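FACT complex subunit POB3 (Chaetomium thermophilum var. thermophilum, PDB 4KHB) is a subunit of FACT, which probably acts as a histone chaperone reorganizing nucleosomes, and its N-terminal PH-like region forms a heterodimer with the Spt16D part of Spt16. Local coordinates at residues Leu142-Phe152 with Leu178-Thr189; Lys64-Val72 with Glu114-Phe122. All coordinates share one frame; numbering follows the deposited sequence.

Contact 1. Residues Leu142-Phe152 with Leu178-Thr189; sequences LAGRNEIAVEF and LVEIRFYIPGTT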
loop_
_atom_site.group_PDB
_atom_site.type_symbol
_atom_site.label_atom_id
_atom_site.label_comp_id
_atom_site.label_asym_id
_atom_site.label_seq_id
_atom_site.Cartn_x
_atom_site.Cartn_y
_atom_site.Cartn_z
ATOM N N LEU H 142 -12.630 -10.574 -13.885
ATOM C CA LEU H 142 -11.771 -11.206 -14.876
ATOM C C LEU H 142 -11.693 -10.259 -16.055
ATOM O O LEU H 142 -12.720 -9.866 -16.614
ATOM C CB LEU H 142 -12.345 -12.554 -15.326
ATOM C CG LEU H 142 -11.432 -13.466 -16.154
ATOM C CD1 LEU H 142 -10.364 -14.116 -15.303
ATOM C CD2 LEU H 142 -12.239 -14.523 -16.910
ATOM N N ALA H 143 -10.475 -9.900 -16.442
ATOM C CA ALA H 143 -10.274 -8.890 -17.470
ATOM C C ALA H 143 -9.744 -9.492 -18.761
ATOM O O ALA H 143 -9.576 -8.789 -19.760
ATOM C CB ALA H 143 -9.333 -7.812 -16.963
ATOM N N GLY H 144 -9.474 -10.792 -18.726
ATOM C CA GLY H 144 -8.968 -11.509 -19.881
ATOM C C GLY H 144 -8.262 -12.754 -19.388
ATOM O O GLY H 144 -8.577 -13.254 -18.305
ATOM N N ARG H 145 -7.323 -13.272 -20.172
ATOM C CA ARG H 145 -6.396 -14.259 -19.639
ATOM C C ARG H 145 -5.032 -13.601 -19.498
ATOM O O ARG H 145 -4.618 -12.825 -20.364
ATOM C CB ARG H 145 -6.273 -15.460 -20.576
ATOM C CG ARG H 145 -5.648 -15.174 -21.936
ATOM C CD ARG H 145 -5.482 -16.469 -22.694
ATOM N NE ARG H 145 -6.324 -16.497 -23.881
ATOM C CZ ARG H 145 -7.200 -17.459 -24.140
ATOM N NH1 ARG H 145 -7.390 -18.438 -23.266
ATOM N NH2 ARG H 145 -7.927 -17.415 -25.246
ATOM N N ASN H 146 -4.338 -13.861 -18.397
ATOM C CA ASN H 146 -4.877 -14.461 -17.184
ATOM C C ASN H 146 -4.872 -13.173 -16.370
ATOM O O ASN H 146 -3.911 -12.892 -15.655
ATOM C CB ASN H 146 -3.884 -15.489 -16.645
ATOM C CG ASN H 146 -3.759 -16.712 -17.535
ATOM O OD1 ASN H 146 -4.426 -17.722 -17.316
ATOM N ND2 ASN H 146 -2.958 -16.599 -18.587
ATOM N N GLU H 147 -5.944 -12.392 -16.461
ATOM C CA GLU H 147 -5.920 -11.098 -15.783
ATOM C C GLU H 147 -7.135 -10.784 -14.911
ATOM O O GLU H 147 -8.285 -10.940 -15.330
ATOM C CB GLU H 147 -5.743 -9.996 -16.832
ATOM C CG GLU H 147 -5.535 -8.603 -16.268
ATOM C CD GLU H 147 -5.216 -7.591 -17.349
ATOM O OE1 GLU H 147 -5.841 -6.512 -17.359
ATOM O OE2 GLU H 147 -4.324 -7.868 -18.177
ATOM N N ILE H 148 -6.847 -10.330 -13.693
ATOM C CA ILE H 148 -7.867 -9.975 -12.715
ATOM C C ILE H 148 -7.824 -8.476 -12.436
ATOM O O ILE H 148 -6.753 -7.916 -12.198
ATOM C CB ILE H 148 -7.651 -10.725 -11.380
ATOM C CG1 ILE H 148 -7.194 -12.168 -11.623
ATOM C CG2 ILE H 148 -8.907 -10.666 -10.516
ATOM C CD1 ILE H 148 -8.228 -13.044 -12.312
ATOM N N ALA H 149 -8.985 -7.825 -12.471
ATOM C CA ALA H 149 -9.063 -6.402 -12.164
ATOM C C ALA H 149 -9.660 -6.196 -10.779
ATOM O O ALA H 149 -10.718 -6.747 -10.468
ATOM C CB ALA H 149 -9.890 -5.675 -13.216
ATOM N N VAL H 150 -8.983 -5.404 -9.951
ATOM C CA VAL H 150 -9.491 -5.072 -8.626
ATOM C C VAL H 150 -9.826 -3.588 -8.608
ATOM O O VAL H 150 -8.936 -2.742 -8.709
ATOM C CB VAL H 150 -8.465 -5.390 -7.520
ATOM C CG1 VAL H 150 -9.027 -5.032 -6.157
ATOM C CG2 VAL H 150 -8.081 -6.855 -7.561
ATOM N N GLU H 151 -11.113 -3.280 -8.479
ATOM C CA GLU H 151 -11.586 -1.906 -8.615
ATOM C C GLU H 151 -12.003 -1.275 -7.294
ATOM O O GLU H 151 -12.486 -1.955 -6.384
ATOM C CB GLU H 151 -12.739 -1.826 -9.623
ATOM C CG GLU H 151 -12.703 -2.899 -10.699
ATOM C CD GLU H 151 -13.692 -2.629 -11.814
ATOM O OE1 GLU H 151 -13.855 -3.505 -12.689
ATOM O OE2 GLU H 151 -14.298 -1.538 -11.822
ATOM N N PHE H 152 -11.810 0.037 -7.201
ATOM C CA PHE H 152 -12.155 0.780 -6.000
ATOM C C PHE H 152 -13.180 1.865 -6.305
ATOM O O PHE H 152 -13.328 2.287 -7.453
ATOM C CB PHE H 152 -10.892 1.389 -5.391
ATOM C CG PHE H 152 -9.799 0.390 -5.156
ATOM C CD1 PHE H 152 -9.786 -0.382 -4.004
ATOM C CD2 PHE H 152 -8.788 0.213 -6.092
ATOM C CE1 PHE H 152 -8.782 -1.310 -3.784
ATOM C CE2 PHE H 152 -7.783 -0.712 -5.880
ATOM C CZ PHE H 152 -7.778 -1.474 -4.723
ATOM N N LEU H 178 -6.511 5.896 -5.599
ATOM C CA LEU H 178 -6.356 4.632 -6.304
ATOM C C LEU H 178 -7.691 4.219 -6.911
ATOM O O LEU H 178 -8.716 4.187 -6.222
ATOM C CB LEU H 178 -5.823 3.545 -5.365
ATOM C CG LEU H 178 -5.490 2.199 -6.008
ATOM C CD1 LEU H 178 -4.442 2.382 -7.090
ATOM C CD2 LEU H 178 -4.991 1.214 -4.960
ATOM N N VAL H 179 -7.671 3.908 -8.203
ATOM C CA VAL H 179 -8.889 3.607 -8.938
ATOM C C VAL H 179 -8.995 2.119 -9.257
ATOM O O VAL H 179 -10.060 1.514 -9.107
ATOM C CB VAL H 179 -8.950 4.422 -10.251
ATOM C CG1 VAL H 179 -10.149 4.019 -11.078
ATOM C CG2 VAL H 179 -8.999 5.908 -9.954
ATOM N N GLU H 180 -7.876 1.531 -9.671
ATOM C CA GLU H 180 -7.865 0.150 -10.144
ATOM C C GLU H 180 -6.466 -0.465 -10.092
ATOM O O GLU H 180 -5.471 0.229 -10.310
ATOM C CB GLU H 180 -8.403 0.102 -11.579
ATOM C CG GLU H 180 -8.539 -1.286 -12.174
ATOM C CD GLU H 180 -8.860 -1.248 -13.655
ATOM O OE1 GLU H 180 -8.066 -0.661 -14.419
ATOM O OE2 GLU H 180 -9.909 -1.798 -14.053
ATOM N N ILE H 181 -6.391 -1.759 -9.785
ATOM C CA ILE H 181 -5.145 -2.513 -9.918
ATOM C C ILE H 181 -5.428 -3.783 -10.713
ATOM O O ILE H 181 -6.426 -4.466 -10.472
ATOM C CB ILE H 181 -4.545 -2.909 -8.554
ATOM C CG1 ILE H 181 -4.461 -1.689 -7.635
ATOM C CG2 ILE H 181 -3.159 -3.522 -8.736
ATOM C CD1 ILE H 181 -3.758 -1.951 -6.322
ATOM N N ARG H 182 -4.547 -4.094 -11.658
ATOM C CA ARG H 182 -4.677 -5.301 -12.461
ATOM C C ARG H 182 -3.515 -6.256 -12.222
ATOM O O ARG H 182 -2.352 -5.845 -12.223
ATOM C CB ARG H 182 -4.783 -4.931 -13.943
ATOM C CG ARG H 182 -5.964 -4.027 -14.253
ATOM C CD ARG H 182 -6.155 -3.828 -15.743
ATOM N NE ARG H 182 -7.248 -2.903 -16.029
ATOM C CZ ARG H 182 -7.904 -2.860 -17.183
ATOM N NH1 ARG H 182 -7.575 -3.688 -18.165
ATOM N NH2 ARG H 182 -8.886 -1.986 -17.357
ATOM N N PHE H 183 -3.826 -7.532 -12.030
ATOM C CA PHE H 183 -2.791 -8.525 -11.784
ATOM C C PHE H 183 -2.790 -9.549 -12.907
ATOM O O PHE H 183 -3.852 -9.932 -13.406
ATOM C CB PHE H 183 -3.042 -9.238 -10.452
ATOM C CG PHE H 183 -2.946 -8.341 -9.252
ATOM C CD1 PHE H 183 -1.723 -8.122 -8.632
ATOM C CD2 PHE H 183 -4.077 -7.723 -8.737
ATOM C CE1 PHE H 183 -1.628 -7.298 -7.524
ATOM C CE2 PHE H 183 -3.992 -6.897 -7.630
ATOM C CZ PHE H 183 -2.764 -6.684 -7.022
ATOM N N TYR H 184 -1.601 -9.985 -13.312
ATOM C CA TYR H 184 -1.487 -11.136 -14.191
ATOM C C TYR H 184 -1.194 -12.356 -13.335
ATOM O O TYR H 184 -0.115 -12.467 -12.748
ATOM C CB TYR H 184 -0.389 -10.930 -15.235
ATOM C CG TYR H 184 -0.100 -12.170 -16.042
ATOM C CD1 TYR H 184 -0.977 -12.592 -17.031
ATOM C CD2 TYR H 184 1.061 -12.904 -15.838
ATOM C CE1 TYR H 184 -0.724 -13.723 -17.773
ATOM C CE2 TYR H 184 1.327 -14.035 -16.580
ATOM C CZ TYR H 184 0.430 -14.439 -17.547
ATOM O OH TYR H 184 0.685 -15.565 -18.292
ATOM N N ILE H 185 -2.160 -13.268 -13.272
ATOM C CA ILE H 185 -2.049 -14.466 -12.451
ATOM C C ILE H 185 -2.309 -15.704 -13.298
ATOM O O ILE H 185 -3.460 -16.014 -13.609
ATOM C CB ILE H 185 -3.053 -14.440 -11.277
ATOM C CG1 ILE H 185 -2.913 -13.146 -10.464
ATOM C CG2 ILE H 185 -2.871 -15.659 -10.381
ATOM C CD1 ILE H 185 -3.880 -13.028 -9.298
ATOM N N PRO H 186 -1.238 -16.429 -13.657
ATOM C CA PRO H 186 -1.394 -17.632 -14.487
ATOM C C PRO H 186 -2.184 -18.735 -13.783
ATOM O O PRO H 186 -2.238 -18.771 -12.555
ATOM C CB PRO H 186 0.050 -18.092 -14.751
ATOM C CG PRO H 186 0.953 -17.174 -14.006
ATOM C CD PRO H 186 0.147 -16.208 -13.202
ATOM N N GLY H 187 -2.757 -19.639 -14.572
ATOM C CA GLY H 187 -3.662 -20.668 -14.087
ATOM C C GLY H 187 -4.999 -20.464 -13.386
ATOM O O GLY H 187 -5.379 -21.246 -12.514
ATOM N N THR H 188 -5.702 -19.397 -13.761
ATOM C CA THR H 188 -7.142 -19.442 -13.507
ATOM C C THR H 188 -7.889 -19.302 -14.835
ATOM O O THR H 188 -9.120 -19.249 -14.860
ATOM C CB THR H 188 -7.624 -18.378 -12.496
ATOM O OG1 THR H 188 -6.504 -17.860 -11.772
ATOM C CG2 THR H 188 -8.606 -18.997 -11.499
ATOM N N THR H 189 -7.134 -19.238 -15.931
ATOM C CA THR H 189 -7.715 -19.334 -17.272
ATOM C C THR H 189 -7.320 -20.633 -17.969
ATOM O O THR H 189 -8.101 -21.583 -18.019
ATOM C CB THR H 189 -7.351 -18.142 -18.185
ATOM O OG1 THR H 189 -7.988 -16.949 -17.711
ATOM C CG2 THR H 189 -7.798 -18.421 -19.613
#

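Contact 2. Residues Lys64-Val72 with Glu114-Phe122; sequences KILQRTSGV and EFGKAELTF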
loop_
_atom_site.group_PDB
_atom_site.type_symbol
_atom_site.label_atom_id
_atom_site.label_comp_id
_atom_site.label_asym_id
_atom_site.label_seq_id
_atom_site.Cartn_x
_atom_site.Cartn_y
_atom_site.Cartn_z
ATOM N N LYS H 64 -0.388 -2.464 12.586
ATOM C CA LYS H 64 -1.532 -2.996 11.858
ATOM C C LYS H 64 -2.188 -4.073 12.702
ATOM O O LYS H 64 -1.560 -5.086 13.018
ATOM C CB LYS H 64 -1.095 -3.568 10.505
ATOM C CG LYS H 64 -2.238 -4.026 9.613
ATOM C CD LYS H 64 -1.738 -4.981 8.540
ATOM C CE LYS H 64 -0.906 -4.249 7.502
ATOM N NZ LYS H 64 -1.071 -4.825 6.139
ATOM N N ILE H 65 -3.450 -3.861 13.064
ATOM C CA ILE H 65 -4.153 -4.823 13.905
ATOM C C ILE H 65 -5.073 -5.713 13.084
ATOM O O ILE H 65 -5.928 -5.231 12.332
ATOM C CB ILE H 65 -4.955 -4.132 15.030
ATOM C CG1 ILE H 65 -4.009 -3.394 15.981
ATOM C CG2 ILE H 65 -5.750 -5.154 15.825
ATOM C CD1 ILE H 65 -4.712 -2.520 17.006
ATOM N N LEU H 66 -4.877 -7.019 13.240
ATOM C CA LEU H 66 -5.668 -8.021 12.547
ATOM C C LEU H 66 -6.765 -8.524 13.477
ATOM O O LEU H 66 -6.482 -9.071 14.546
ATOM C CB LEU H 66 -4.758 -9.171 12.106
ATOM C CG LEU H 66 -3.478 -8.704 11.406
ATOM C CD1 LEU H 66 -2.436 -9.808 11.325
ATOM C CD2 LEU H 66 -3.801 -8.173 10.022
ATOM N N GLN H 67 -8.014 -8.327 13.068
ATOM C CA GLN H 67 -9.171 -8.752 13.855
ATOM C C GLN H 67 -9.362 -10.269 13.787
ATOM O O GLN H 67 -8.876 -10.915 12.855
ATOM C CB GLN H 67 -10.432 -8.021 13.375
ATOM C CG GLN H 67 -10.455 -6.520 13.690
ATOM C CD GLN H 67 -11.605 -5.795 13.014
ATOM O OE1 GLN H 67 -12.485 -6.418 12.422
ATOM N NE2 GLN H 67 -11.594 -4.469 13.088
ATOM N N ARG H 68 -10.051 -10.836 14.777
ATOM C CA ARG H 68 -10.394 -12.258 14.748
ATOM C C ARG H 68 -11.392 -12.479 13.624
ATOM O O ARG H 68 -11.327 -13.474 12.905
ATOM C CB ARG H 68 -11.014 -12.707 16.071
ATOM C CG ARG H 68 -10.134 -12.556 17.302
ATOM C CD ARG H 68 -10.166 -13.828 18.130
ATOM N NE ARG H 68 -9.296 -13.763 19.301
ATOM C CZ ARG H 68 -8.278 -14.586 19.522
ATOM N NH1 ARG H 68 -7.995 -15.542 18.646
ATOM N NH2 ARG H 68 -7.541 -14.454 20.616
ATOM N N THR H 69 -12.326 -11.542 13.493
ATOM C CA THR H 69 -13.164 -11.444 12.303
ATOM C C THR H 69 -12.307 -10.828 11.203
ATOM O O THR H 69 -11.200 -10.366 11.471
ATOM C CB THR H 69 -14.407 -10.565 12.558
ATOM O OG1 THR H 69 -14.003 -9.223 12.864
ATOM C CG2 THR H 69 -15.218 -11.117 13.724
ATOM N N SER H 70 -12.799 -10.800 9.970
ATOM C CA SER H 70 -11.962 -10.311 8.876
ATOM C C SER H 70 -11.904 -8.784 8.883
ATOM O O SER H 70 -12.935 -8.116 8.745
ATOM C CB SER H 70 -12.469 -10.828 7.528
ATOM O OG SER H 70 -11.552 -10.524 6.490
ATOM N N GLY H 71 -10.702 -8.235 9.051
ATOM C CA GLY H 71 -10.526 -6.791 9.043
ATOM C C GLY H 71 -9.155 -6.324 9.506
ATOM O O GLY H 71 -8.482 -7.018 10.272
ATOM N N VAL H 72 -8.746 -5.144 9.044
ATOM C CA VAL H 72 -7.487 -4.539 9.479
ATOM C C VAL H 72 -7.670 -3.130 10.048
ATOM O O VAL H 72 -8.419 -2.318 9.498
ATOM C CB VAL H 72 -6.424 -4.512 8.347
ATOM C CG1 VAL H 72 -5.906 -5.907 8.064
ATOM C CG2 VAL H 72 -6.998 -3.891 7.085
ATOM N N GLU H 114 -1.383 -13.054 -2.910
ATOM C CA GLU H 114 -1.974 -14.041 -2.018
ATOM C C GLU H 114 -3.225 -13.513 -1.324
ATOM O O GLU H 114 -3.196 -12.463 -0.679
ATOM C CB GLU H 114 -0.938 -14.513 -0.989
ATOM C CG GLU H 114 0.488 -14.586 -1.531
ATOM C CD GLU H 114 1.270 -15.767 -0.985
ATOM O OE1 GLU H 114 0.691 -16.869 -0.881
ATOM O OE2 GLU H 114 2.465 -15.596 -0.663
ATOM N N PHE H 115 -4.320 -14.255 -1.455
ATOM C CA PHE H 115 -5.570 -13.896 -0.802
ATOM C C PHE H 115 -5.620 -14.435 0.619
ATOM O O PHE H 115 -5.911 -15.616 0.846
ATOM C CB PHE H 115 -6.761 -14.414 -1.608
ATOM C CG PHE H 115 -6.994 -13.664 -2.892
ATOM C CD1 PHE H 115 -6.333 -14.028 -4.058
ATOM C CD2 PHE H 115 -7.883 -12.597 -2.933
ATOM C CE1 PHE H 115 -6.547 -13.336 -5.240
ATOM C CE2 PHE H 115 -8.103 -11.902 -4.110
ATOM C CZ PHE H 115 -7.434 -12.272 -5.265
ATOM N N GLY H 116 -5.336 -13.555 1.574
ATOM C CA GLY H 116 -5.358 -13.924 2.975
ATOM C C GLY H 116 -6.729 -13.775 3.600
ATOM O O GLY H 116 -7.744 -13.754 2.905
ATOM N N LYS H 117 -6.746 -13.673 4.924
ATOM C CA LYS H 117 -7.975 -13.587 5.700
ATOM C C LYS H 117 -8.685 -12.241 5.552
ATOM O O LYS H 117 -9.911 -12.187 5.428
ATOM C CB LYS H 117 -7.646 -13.861 7.168
ATOM C CG LYS H 117 -8.821 -13.783 8.121
ATOM C CD LYS H 117 -8.367 -14.201 9.510
ATOM C CE LYS H 117 -9.495 -14.137 10.515
ATOM N NZ LYS H 117 -9.053 -14.574 11.869
ATOM N N ALA H 118 -7.912 -11.159 5.561
ATOM C CA ALA H 118 -8.488 -9.817 5.511
ATOM C C ALA H 118 -7.924 -8.959 4.383
ATOM O O ALA H 118 -8.472 -7.901 4.078
ATOM C CB ALA H 118 -8.303 -9.111 6.849
ATOM N N GLU H 119 -6.834 -9.408 3.768
ATOM C CA GLU H 119 -6.149 -8.593 2.767
ATOM C C GLU H 119 -5.662 -9.394 1.568
ATOM O O GLU H 119 -5.310 -10.571 1.689
ATOM C CB GLU H 119 -4.945 -7.869 3.387
ATOM C CG GLU H 119 -5.294 -6.783 4.392
ATOM C CD GLU H 119 -4.073 -6.025 4.882
ATOM O OE1 GLU H 119 -3.154 -6.664 5.437
ATOM O OE2 GLU H 119 -4.031 -4.789 4.706
ATOM N N LEU H 120 -5.630 -8.736 0.414
ATOM C CA LEU H 120 -4.910 -9.254 -0.737
ATOM C C LEU H 120 -3.492 -8.701 -0.687
ATOM O O LEU H 120 -3.288 -7.485 -0.771
ATOM C CB LEU H 120 -5.603 -8.842 -2.039
ATOM C CG LEU H 120 -4.873 -9.187 -3.337
ATOM C CD1 LEU H 120 -4.531 -10.662 -3.371
ATOM C CD2 LEU H 120 -5.708 -8.821 -4.555
ATOM N N THR H 121 -2.514 -9.590 -0.543
ATOM C CA THR H 121 -1.122 -9.181 -0.392
ATOM C C THR H 121 -0.330 -9.537 -1.643
ATOM O O THR H 121 -0.478 -10.635 -2.183
ATOM C CB THR H 121 -0.473 -9.880 0.822
ATOM O OG1 THR H 121 -1.165 -9.511 2.024
ATOM C CG2 THR H 121 0.994 -9.493 0.953
ATOM N N PHE H 122 0.508 -8.611 -2.103
ATOM C CA PHE H 122 1.455 -8.912 -3.168
ATOM C C PHE H 122 2.858 -9.046 -2.587
ATOM O O PHE H 122 3.455 -8.062 -2.139
ATOM C CB PHE H 122 1.420 -7.846 -4.266
ATOM C CG PHE H 122 2.147 -8.247 -5.517
ATOM C CD1 PHE H 122 1.557 -9.115 -6.427
ATOM C CD2 PHE H 122 3.419 -7.758 -5.785
ATOM C CE1 PHE H 122 2.222 -9.491 -7.580
ATOM C CE2 PHE H 122 4.091 -8.128 -6.936
ATOM C CZ PHE H 122 3.491 -8.996 -7.835
#

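Contact 1. Residues Leu142-Phe152 with Leu178-Thr189
The ring of F152 takes V179 C, E180 N and I181 CG1 in its plane, along the edge, while L178 CD2 comes to F152 CE2 at 3.5 Å, oblique to the ring. V150 CG2 meets the F183 ring at its edge, 4.1 Å from CE2. V150, I181 and F183 share one face of the sheet; F152 and I181 pack on I132, and F183 on F130, of strand 127-133, as suits branched and aromatic residues there. On the other face E180 OE1 lies in the guanidinium plane of R182, 2.9 Å from NE, yet R182 meets that carboxylate from above its plane. The R182 chain, extended from CG to NE, also brings NH1 to E147 OE1 in a weak salt bridge of 3.4 Å; the stronger mate of E147 is R94 of the Spt16D chain. A methionine in place of R182 would probably leave the E180 carboxylate without its mate and take from E147 only the weaker of its two. Between the strands run nearly straight backbone bonds, such as V150 N to I181 O at 2.8 Å. At the turn, N146 O accepts I185 N. The pairing is a regular antiparallel ladder of a PH-like domain, continued by a strand of Spt16D beyond residues 178-184.

Contact 2. Residues Lys64-Val72 with Glu114-Phe122
A seam between two PH-like domains is formed here: the loop after strand 61-66 of the first meets the hairpin turn between strands 112-115 and 119-124 of the second. K117 reaches across with its chain fully extended, and NZ gives a hydrogen bond of 2.7 Å to R68 O, tilted 33° from the carbonyl plane. A long flexible lysine suits this exposed place, since it can span the gap to a backbone oxygen. In return S70 OG, carried toward the turn by a chi1 of -171° that sets it anti to the backbone N, donates to K117 O at 2.6 Å. The hydroxyl and the ammonium thus join the two loops in both directions. A118 follows K117, and its methyl CB lies 3.4 Å from G71 N; so small a side chain lets the backbones come close. The hairpin that carries K117 and A118 at its turn is the first of a three-stranded antiparallel sheet, tied by backbone bonds between E114 and T121, and A118 also makes a backbone hydrogen bond with Y134. Beyond the turn, K64 and E119 come from opposite directions: K64 NZ forms a salt bridge of 2.9 Å to the syn lone pair of E119 OE1, with a weak second bond to OE2. V72 CG1 touches E119 CD at 3.7 Å, crossing the acidic chain at about a right angle, and V72 and E119 both pack on P133 of strand 127-133.

Contact 1 lies within the second PH-like domain, whereas contact 2 joins that domain to the first, and their centres are about 19 Å apart. Along the chain they are in series, residues 64-122 closing before residues 142-189 begin. They nevertheless meet through the second domain's interior: F183 CE1 of contact 1 packs on F122 CD1 of contact 2 at 3.8 Å, and F183 CE2 approaches L120 CD2 at 4.0 Å. The start of strand 119-124 therefore joins the interdomain seam, while L120 and F122 along it lie against F183. Spt16D extends the sheet of contact 1 through residues 178-184 and also packs on F122, by its V93, so contact 1 lies at the heterodimer interface and contact 2 reaches it through F122.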